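Local coordinates for flagellar protein (Xanthomonas campestris pv. campestris, PDB 3C12) that is a hook-capping protein, here its C-terminal part, probably required for flagellar hook formation and possibly acting as a scaffold during hook assembly, at residues L9-P17 with S129-S138; S28-T36 with K100-P108. All coordinates share one frame; numbering follows the deposited sequence.

Contact 1 of 2, residues L9-P17 with S129-S138; sequences LVGHNVLVP and SPLANVLRVS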
loop_
_atom_site.group_PDB
_atom_site.type_symbol
_atom_site.label_atom_id
_atom_site.label_comp_id
_atom_site.label_asym_id
_atom_site.label_seq_id
_atom_site.Cartn_x
_atom_site.Cartn_y
_atom_site.Cartn_z
ATOM N N LEU A 9 -11.032 -15.125 12.145
ATOM C CA LEU A 9 -10.432 -13.809 12.164
ATOM C C LEU A 9 -11.342 -12.851 12.918
ATOM O O LEU A 9 -10.887 -11.858 13.486
ATOM C CB LEU A 9 -10.221 -13.314 10.740
ATOM C CG LEU A 9 -9.175 -14.078 9.939
ATOM C CD1 LEU A 9 -9.175 -13.599 8.505
ATOM C CD2 LEU A 9 -7.821 -13.874 10.578
ATOM N N VAL A 10 -12.632 -13.156 12.931
ATOM C CA VAL A 10 -13.586 -12.298 13.622
ATOM C C VAL A 10 -13.171 -12.133 15.083
ATOM O O VAL A 10 -12.879 -13.113 15.770
ATOM C CB VAL A 10 -15.019 -12.881 13.558
ATOM C CG1 VAL A 10 -16.018 -11.867 14.107
ATOM C CG2 VAL A 10 -15.368 -13.251 12.124
ATOM N N GLY A 11 -13.131 -10.889 15.548
ATOM C CA GLY A 11 -12.748 -10.636 16.926
ATOM C C GLY A 11 -11.275 -10.314 17.112
ATOM O O GLY A 11 -10.866 -9.804 18.153
ATOM N N HIS A 12 -10.473 -10.609 16.099
ATOM C CA HIS A 12 -9.045 -10.345 16.170
ATOM C C HIS A 12 -8.653 -9.134 15.327
ATOM O O HIS A 12 -9.514 -8.468 14.744
ATOM C CB HIS A 12 -8.273 -11.582 15.714
ATOM C CG HIS A 12 -8.398 -12.746 16.649
ATOM N ND1 HIS A 12 -7.811 -13.968 16.401
ATOM C CD2 HIS A 12 -9.020 -12.864 17.846
ATOM C CE1 HIS A 12 -8.066 -14.789 17.404
ATOM N NE2 HIS A 12 -8.798 -14.142 18.294
ATOM N N ASN A 13 -7.353 -8.846 15.282
ATOM C CA ASN A 13 -6.825 -7.724 14.509
ATOM C C ASN A 13 -6.001 -8.231 13.343
ATOM O O ASN A 13 -5.359 -9.275 13.423
ATOM C CB ASN A 13 -5.972 -6.805 15.393
ATOM C CG ASN A 13 -6.796 -5.736 16.087
ATOM O OD1 ASN A 13 -7.800 -6.029 16.730
ATOM N ND2 ASN A 13 -6.374 -4.490 15.957
ATOM N N VAL A 14 -6.034 -7.490 12.249
ATOM C CA VAL A 14 -5.291 -7.879 11.068
ATOM C C VAL A 14 -4.501 -6.712 10.514
ATOM O O VAL A 14 -4.763 -5.550 10.832
ATOM C CB VAL A 14 -6.229 -8.402 9.953
ATOM C CG1 VAL A 14 -6.933 -9.661 10.416
ATOM C CG2 VAL A 14 -7.242 -7.329 9.574
ATOM N N LEU A 15 -3.518 -7.043 9.690
ATOM C CA LEU A 15 -2.692 -6.045 9.053
ATOM C C LEU A 15 -2.970 -6.139 7.576
ATOM O O LEU A 15 -2.738 -7.169 6.955
ATOM C CB LEU A 15 -1.211 -6.304 9.329
ATOM C CG LEU A 15 -0.622 -5.609 10.559
ATOM C CD1 LEU A 15 -1.437 -5.947 11.789
ATOM C CD2 LEU A 15 0.816 -6.041 10.736
ATOM N N VAL A 16 -3.490 -5.056 7.023
ATOM C CA VAL A 16 -3.802 -5.005 5.611
ATOM C C VAL A 16 -3.190 -3.762 4.990
ATOM O O VAL A 16 -3.020 -2.740 5.651
ATOM C CB VAL A 16 -5.326 -4.978 5.385
ATOM C CG1 VAL A 16 -5.942 -6.275 5.861
ATOM C CG2 VAL A 16 -5.938 -3.809 6.133
ATOM N N PRO A 17 -2.825 -3.849 3.708
ATOM C CA PRO A 17 -2.232 -2.722 2.989
ATOM C C PRO A 17 -3.280 -1.625 2.872
ATOM O O PRO A 17 -4.342 -1.845 2.299
ATOM C CB PRO A 17 -1.887 -3.324 1.631
ATOM C CG PRO A 17 -1.638 -4.752 1.951
ATOM C CD PRO A 17 -2.755 -5.074 2.900
ATOM N N SER A 129 -12.611 -5.423 3.276
ATOM C CA SER A 129 -11.381 -5.996 2.808
ATOM C C SER A 129 -11.545 -7.448 2.454
ATOM O O SER A 129 -12.046 -8.237 3.244
ATOM C CB SER A 129 -10.284 -5.871 3.859
ATOM O OG SER A 129 -9.100 -6.494 3.384
ATOM N N PRO A 130 -11.132 -7.818 1.243
ATOM C CA PRO A 130 -11.251 -9.219 0.847
ATOM C C PRO A 130 -10.228 -10.070 1.609
ATOM O O PRO A 130 -9.065 -9.681 1.780
ATOM C CB PRO A 130 -10.969 -9.174 -0.649
ATOM C CG PRO A 130 -10.032 -8.013 -0.774
ATOM C CD PRO A 130 -10.679 -6.991 0.113
ATOM N N LEU A 131 -10.684 -11.210 2.107
ATOM C CA LEU A 131 -9.807 -12.129 2.810
ATOM C C LEU A 131 -8.814 -12.473 1.709
ATOM O O LEU A 131 -9.192 -13.095 0.710
ATOM C CB LEU A 131 -10.607 -13.368 3.224
ATOM C CG LEU A 131 -9.939 -14.464 4.050
ATOM C CD1 LEU A 131 -8.975 -15.260 3.177
ATOM C CD2 LEU A 131 -9.234 -13.824 5.243
ATOM N N ALA A 132 -7.565 -12.041 1.869
ATOM C CA ALA A 132 -6.521 -12.274 0.865
ATOM C C ALA A 132 -5.602 -11.078 0.929
ATOM O O ALA A 132 -4.378 -11.212 0.844
ATOM C CB ALA A 132 -7.111 -12.382 -0.547
ATOM N N ASN A 133 -6.212 -9.905 1.066
ATOM C CA ASN A 133 -5.465 -8.673 1.165
ATOM C C ASN A 133 -4.835 -8.641 2.536
ATOM O O ASN A 133 -4.047 -7.757 2.838
ATOM C CB ASN A 133 -6.373 -7.456 0.993
ATOM C CG ASN A 133 -6.835 -7.263 -0.437
ATOM O OD1 ASN A 133 -7.054 -6.142 -0.875
ATOM N ND2 ASN A 133 -6.995 -8.358 -1.167
ATOM N N VAL A 134 -5.177 -9.617 3.372
ATOM C CA VAL A 134 -4.617 -9.662 4.717
ATOM C C VAL A 134 -3.141 -10.046 4.689
ATOM O O VAL A 134 -2.743 -10.978 3.993
ATOM C CB VAL A 134 -5.372 -10.657 5.621
ATOM C CG1 VAL A 134 -4.847 -10.559 7.057
ATOM C CG2 VAL A 134 -6.859 -10.363 5.578
ATOM N N LEU A 135 -2.335 -9.308 5.445
ATOM C CA LEU A 135 -0.905 -9.559 5.517
ATOM C C LEU A 135 -0.626 -10.580 6.618
ATOM O O LEU A 135 0.254 -11.429 6.481
ATOM C CB LEU A 135 -0.152 -8.245 5.793
ATOM C CG LEU A 135 1.391 -8.233 5.877
ATOM C CD1 LEU A 135 1.865 -8.638 7.272
ATOM C CD2 LEU A 135 1.976 -9.155 4.801
ATOM N N ARG A 136 -1.384 -10.499 7.707
ATOM C CA ARG A 136 -1.215 -11.417 8.819
ATOM C C ARG A 136 -2.049 -10.958 10.002
ATOM O O ARG A 136 -2.461 -9.800 10.066
ATOM C CB ARG A 136 0.253 -11.485 9.247
ATOM C CG ARG A 136 0.747 -10.260 10.000
ATOM C CD ARG A 136 1.994 -10.602 10.788
ATOM N NE ARG A 136 2.485 -9.498 11.610
ATOM C CZ ARG A 136 3.428 -8.640 11.231
ATOM N NH1 ARG A 136 3.994 -8.750 10.029
ATOM N NH2 ARG A 136 3.812 -7.677 12.063
ATOM N N VAL A 137 -2.285 -11.867 10.945
ATOM C CA VAL A 137 -3.066 -11.537 12.133
ATOM C C VAL A 137 -2.153 -11.035 13.224
ATOM O O VAL A 137 -1.578 -11.836 13.961
ATOM C CB VAL A 137 -3.814 -12.761 12.716
ATOM C CG1 VAL A 137 -4.671 -12.317 13.913
ATOM C CG2 VAL A 137 -4.667 -13.423 11.647
ATOM N N SER A 138 -2.013 -9.720 13.330
ATOM C CA SER A 138 -1.163 -9.140 14.374
ATOM C C SER A 138 -1.815 -7.907 15.000
ATOM O O SER A 138 -2.812 -7.418 14.420
ATOM C CB SER A 138 0.233 -8.773 13.810
ATOM O OG SER A 138 1.089 -9.914 13.688
ATOM O OXT SER A 138 -1.317 -7.445 16.056
#

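Contact 2 of 2, residues S28-T36 with K100-P108; sequences SAKGVVAAT and KLATYVDAP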
loop_
_atom_site.group_PDB
_atom_site.type_symbol
_atom_site.label_atom_id
_atom_site.label_comp_id
_atom_site.label_asym_id
_atom_site.label_seq_id
_atom_site.Cartn_x
_atom_site.Cartn_y
_atom_site.Cartn_z
ATOM N N SER A 28 -6.447 6.839 18.275
ATOM C CA SER A 28 -5.361 5.893 17.992
ATOM C C SER A 28 -5.479 4.981 16.766
ATOM O O SER A 28 -6.443 4.221 16.605
ATOM C CB SER A 28 -5.045 5.052 19.232
ATOM O OG SER A 28 -4.439 5.871 20.224
ATOM N N ALA A 29 -4.469 5.084 15.907
ATOM C CA ALA A 29 -4.368 4.298 14.690
ATOM C C ALA A 29 -2.924 3.833 14.616
ATOM O O ALA A 29 -2.005 4.635 14.708
ATOM C CB ALA A 29 -4.707 5.149 13.486
ATOM N N LYS A 30 -2.723 2.534 14.466
ATOM C CA LYS A 30 -1.380 1.991 14.398
ATOM C C LYS A 30 -1.199 1.118 13.167
ATOM O O LYS A 30 -2.169 0.720 12.526
ATOM C CB LYS A 30 -1.067 1.181 15.661
ATOM C CG LYS A 30 -1.929 -0.064 15.867
ATOM C CD LYS A 30 -1.445 -0.884 17.064
ATOM C CE LYS A 30 -2.296 -2.128 17.301
ATOM N NZ LYS A 30 -3.683 -1.804 17.730
ATOM N N GLY A 31 0.055 0.824 12.845
ATOM C CA GLY A 31 0.352 0.001 11.693
ATOM C C GLY A 31 1.846 -0.214 11.589
ATOM O O GLY A 31 2.590 0.089 12.523
ATOM N N VAL A 32 2.287 -0.734 10.449
ATOM C CA VAL A 32 3.698 -1.001 10.239
ATOM C C VAL A 32 4.113 -0.829 8.796
ATOM O O VAL A 32 3.289 -0.807 7.891
ATOM C CB VAL A 32 4.068 -2.432 10.653
ATOM C CG1 VAL A 32 3.844 -2.617 12.134
ATOM C CG2 VAL A 32 3.239 -3.414 9.871
ATOM N N VAL A 33 5.418 -0.721 8.602
ATOM C CA VAL A 33 6.009 -0.557 7.287
ATOM C C VAL A 33 7.321 -1.328 7.263
ATOM O O VAL A 33 7.977 -1.481 8.292
ATOM C CB VAL A 33 6.292 0.920 6.988
ATOM C CG1 VAL A 33 7.132 1.039 5.751
ATOM C CG2 VAL A 33 4.988 1.668 6.799
ATOM N N ALA A 34 7.706 -1.815 6.091
ATOM C CA ALA A 34 8.939 -2.571 5.984
ATOM C C ALA A 34 10.092 -1.717 5.477
ATOM O O ALA A 34 10.188 -1.441 4.285
ATOM C CB ALA A 34 8.727 -3.763 5.079
ATOM N N ALA A 35 10.960 -1.308 6.401
ATOM C CA ALA A 35 12.141 -0.499 6.090
ATOM C C ALA A 35 13.178 -1.357 5.386
ATOM O O ALA A 35 13.467 -2.470 5.813
ATOM C CB ALA A 35 12.734 0.078 7.362
ATOM N N THR A 36 13.741 -0.824 4.312
ATOM C CA THR A 36 14.724 -1.551 3.530
ATOM C C THR A 36 16.161 -1.200 3.894
ATOM O O THR A 36 17.108 -1.738 3.320
ATOM C CB THR A 36 14.520 -1.276 2.041
ATOM O OG1 THR A 36 14.565 0.136 1.811
ATOM C CG2 THR A 36 13.177 -1.811 1.585
ATOM N N LYS A 100 9.656 5.808 -0.857
ATOM C CA LYS A 100 8.303 5.624 -0.342
ATOM C C LYS A 100 8.111 4.156 -0.005
ATOM O O LYS A 100 8.451 3.280 -0.794
ATOM C CB LYS A 100 7.262 6.070 -1.379
ATOM C CG LYS A 100 6.485 7.329 -0.979
ATOM C CD LYS A 100 5.548 7.852 -2.091
ATOM C CE LYS A 100 4.291 6.972 -2.337
ATOM N NZ LYS A 100 3.215 7.004 -1.272
ATOM N N LEU A 101 7.583 3.889 1.180
ATOM C CA LEU A 101 7.351 2.517 1.614
ATOM C C LEU A 101 5.857 2.238 1.711
ATOM O O LEU A 101 5.075 3.141 1.997
ATOM C CB LEU A 101 7.992 2.280 2.978
ATOM C CG LEU A 101 9.464 2.638 3.191
ATOM C CD1 LEU A 101 9.767 2.518 4.666
ATOM C CD2 LEU A 101 10.383 1.740 2.368
ATOM N N ALA A 102 5.469 0.985 1.474
ATOM C CA ALA A 102 4.067 0.574 1.540
ATOM C C ALA A 102 3.604 0.530 2.982
ATOM O O ALA A 102 4.293 0.006 3.844
ATOM C CB ALA A 102 3.893 -0.789 0.911
ATOM N N THR A 103 2.426 1.079 3.240
ATOM C CA THR A 103 1.888 1.097 4.591
ATOM C C THR A 103 0.877 -0.015 4.837
ATOM O O THR A 103 0.024 -0.290 3.995
ATOM C CB THR A 103 1.211 2.448 4.891
ATOM O OG1 THR A 103 0.539 2.916 3.717
ATOM C CG2 THR A 103 2.232 3.475 5.317
ATOM N N TYR A 104 0.992 -0.660 5.995
ATOM C CA TYR A 104 0.076 -1.726 6.387
ATOM C C TYR A 104 -0.579 -1.283 7.667
ATOM O O TYR A 104 0.087 -1.036 8.669
ATOM C CB TYR A 104 0.808 -3.058 6.605
ATOM C CG TYR A 104 1.558 -3.527 5.379
ATOM C CD1 TYR A 104 2.789 -2.955 5.037
ATOM C CD2 TYR A 104 1.010 -4.476 4.518
ATOM C CE1 TYR A 104 3.453 -3.311 3.860
ATOM C CE2 TYR A 104 1.666 -4.840 3.334
ATOM C CZ TYR A 104 2.886 -4.250 3.009
ATOM O OH TYR A 104 3.533 -4.561 1.824
ATOM N N VAL A 105 -1.896 -1.178 7.627
ATOM C CA VAL A 105 -2.640 -0.723 8.784
ATOM C C VAL A 105 -3.224 -1.842 9.607
ATOM O O VAL A 105 -3.703 -2.844 9.068
ATOM C CB VAL A 105 -3.784 0.194 8.356
ATOM C CG1 VAL A 105 -4.552 0.664 9.563
ATOM C CG2 VAL A 105 -3.230 1.354 7.577
ATOM N N ASP A 106 -3.178 -1.659 10.922
ATOM C CA ASP A 106 -3.747 -2.639 11.825
ATOM C C ASP A 106 -5.183 -2.231 12.147
ATOM O O ASP A 106 -5.443 -1.075 12.496
ATOM C CB ASP A 106 -2.941 -2.739 13.112
ATOM C CG ASP A 106 -3.556 -3.725 14.097
ATOM O OD1 ASP A 106 -4.587 -3.376 14.726
ATOM O OD2 ASP A 106 -3.026 -4.852 14.222
ATOM N N ALA A 107 -6.106 -3.185 12.033
ATOM C CA ALA A 107 -7.511 -2.915 12.283
ATOM C C ALA A 107 -8.234 -4.126 12.814
ATOM O O ALA A 107 -7.908 -5.264 12.471
ATOM C CB ALA A 107 -8.189 -2.455 11.003
ATOM N N PRO A 108 -9.249 -3.895 13.654
ATOM C CA PRO A 108 -10.033 -4.981 14.237
ATOM C C PRO A 108 -11.060 -5.541 13.243
ATOM O O PRO A 108 -11.809 -4.790 12.611
ATOM C CB PRO A 108 -10.669 -4.313 15.446
ATOM C CG PRO A 108 -10.949 -2.945 14.938
ATOM C CD PRO A 108 -9.686 -2.589 14.182
#

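Contact 1 of 2, residues L9-P17 with S129-S138
L15 and the C-terminal tail grip each other through two backbone hydrogen bonds: L15 N donates to R136 O at 3.0 Å, and L135 N donates to L15 O at 2.6 Å. The pair uses both the N-H and the C=O of L15. The L15 side chain then divides its two methyls between two residues. CD2 sits over one face of the R136 guanidinium, 3.7 Å from CZ and offset toward its rim, while CD1 touches the terminal carboxylate at S138 O, 3.3 Å away. The extended R136 chain lies alongside L15, pointing the same way, and its NE-H donates to S138 OG almost exactly in the guanidinium plane, although the modelled 2.5 Å from NE to OG is too short to be read literally. A salt bridge from NH1 to E65 fixes the other end of that flat group.

This is how the last residues fold back in the Tudor-like part of the molecule: beyond strand 127-130 the chain turns, then passes back alongside 13-17 in the opposite direction as an irregular tail, not a regular strand. Strand 13-17 is itself paired on its other edge with strand 98-115. Apolar groups fill in along the way. V134 CG1 rests 3.9 Å from V14 CB, the two side chains crossing at about a right angle, and V134 CG2 looks to V16 CG1. With its CG beside the backbone N (chi1 -68°), L9 spreads its methyls between L131 CD2 and V137 CG2. Further out, V14 also packs on L123 and V134 on L121, both from strand 118-123. N133 and L135 meet L135 and N133 of the second subunit, and P17 packs on P17 of that subunit.

Contact 2 of 2, residues S28-T36 with K100-P108
This is an antiparallel strand pairing in the Ig-like part of the molecule, where strand 29-35 lies between strand 64-70 and the long strand 98-115, which runs on toward the Tudor-like strands. V32 and Y104 form a hydrogen-bonded pair, with V32 N to Y104 O at 2.8 Å and Y104 N to V32 O at 3.0 Å. Further along, D106 N donates to K30 O at 3.0 Å. Between them G31 faces V105 as a non-hydrogen-bonded pair, their CA atoms 4.2 Å apart. Y104 O occupies the side of G31 from which a side chain would project.

The sheet thus has V32 and Y104 on one face, and V33, T103 and V105 on the other. V33 CG2 lies beside T103 CG2, both side chains pointing the same way. L101 crosses V33 at about a right angle, but the modelled closeness of the two is doubtful; the firmer contact is L101 CD2 on A34 O. T103 OG1 is hydrogen-bonded to S18 O. At the far end K30 and D106 run side by side; a final bend in the lysine (chi4 -67°) turns NZ to D106 OD1 in a long salt bridge of 3.5 Å. D106 OD1 is also the probable acceptor for N13 ND2. On the V32 face, the Y104 ring presents its edge, not a face, to its partner's backbone: V32 O lies in the ring plane, 3.6 Å from CD1.

How the contacts relate
Strand 98-115 joins the two contacts: its 103-108 portion has strand 29-35 of contact 2 along one edge and strand 13-17 of contact 1 along the other. Their centres are 13 Å apart, and contact 2 is nested within the chain loop that contact 1 closes. V105 N and V16 O, 2.8 Å apart, probably form one of the backbone hydrogen bonds that stitch the contacts together. D106 is shared by both, since L15 of contact 1 packs on it. The Y104 side chain likewise packs on P17 and L135 of contact 1. Both contacts also reach the second subunit, where Y104 of contact 2 packs on N133 of that subunit.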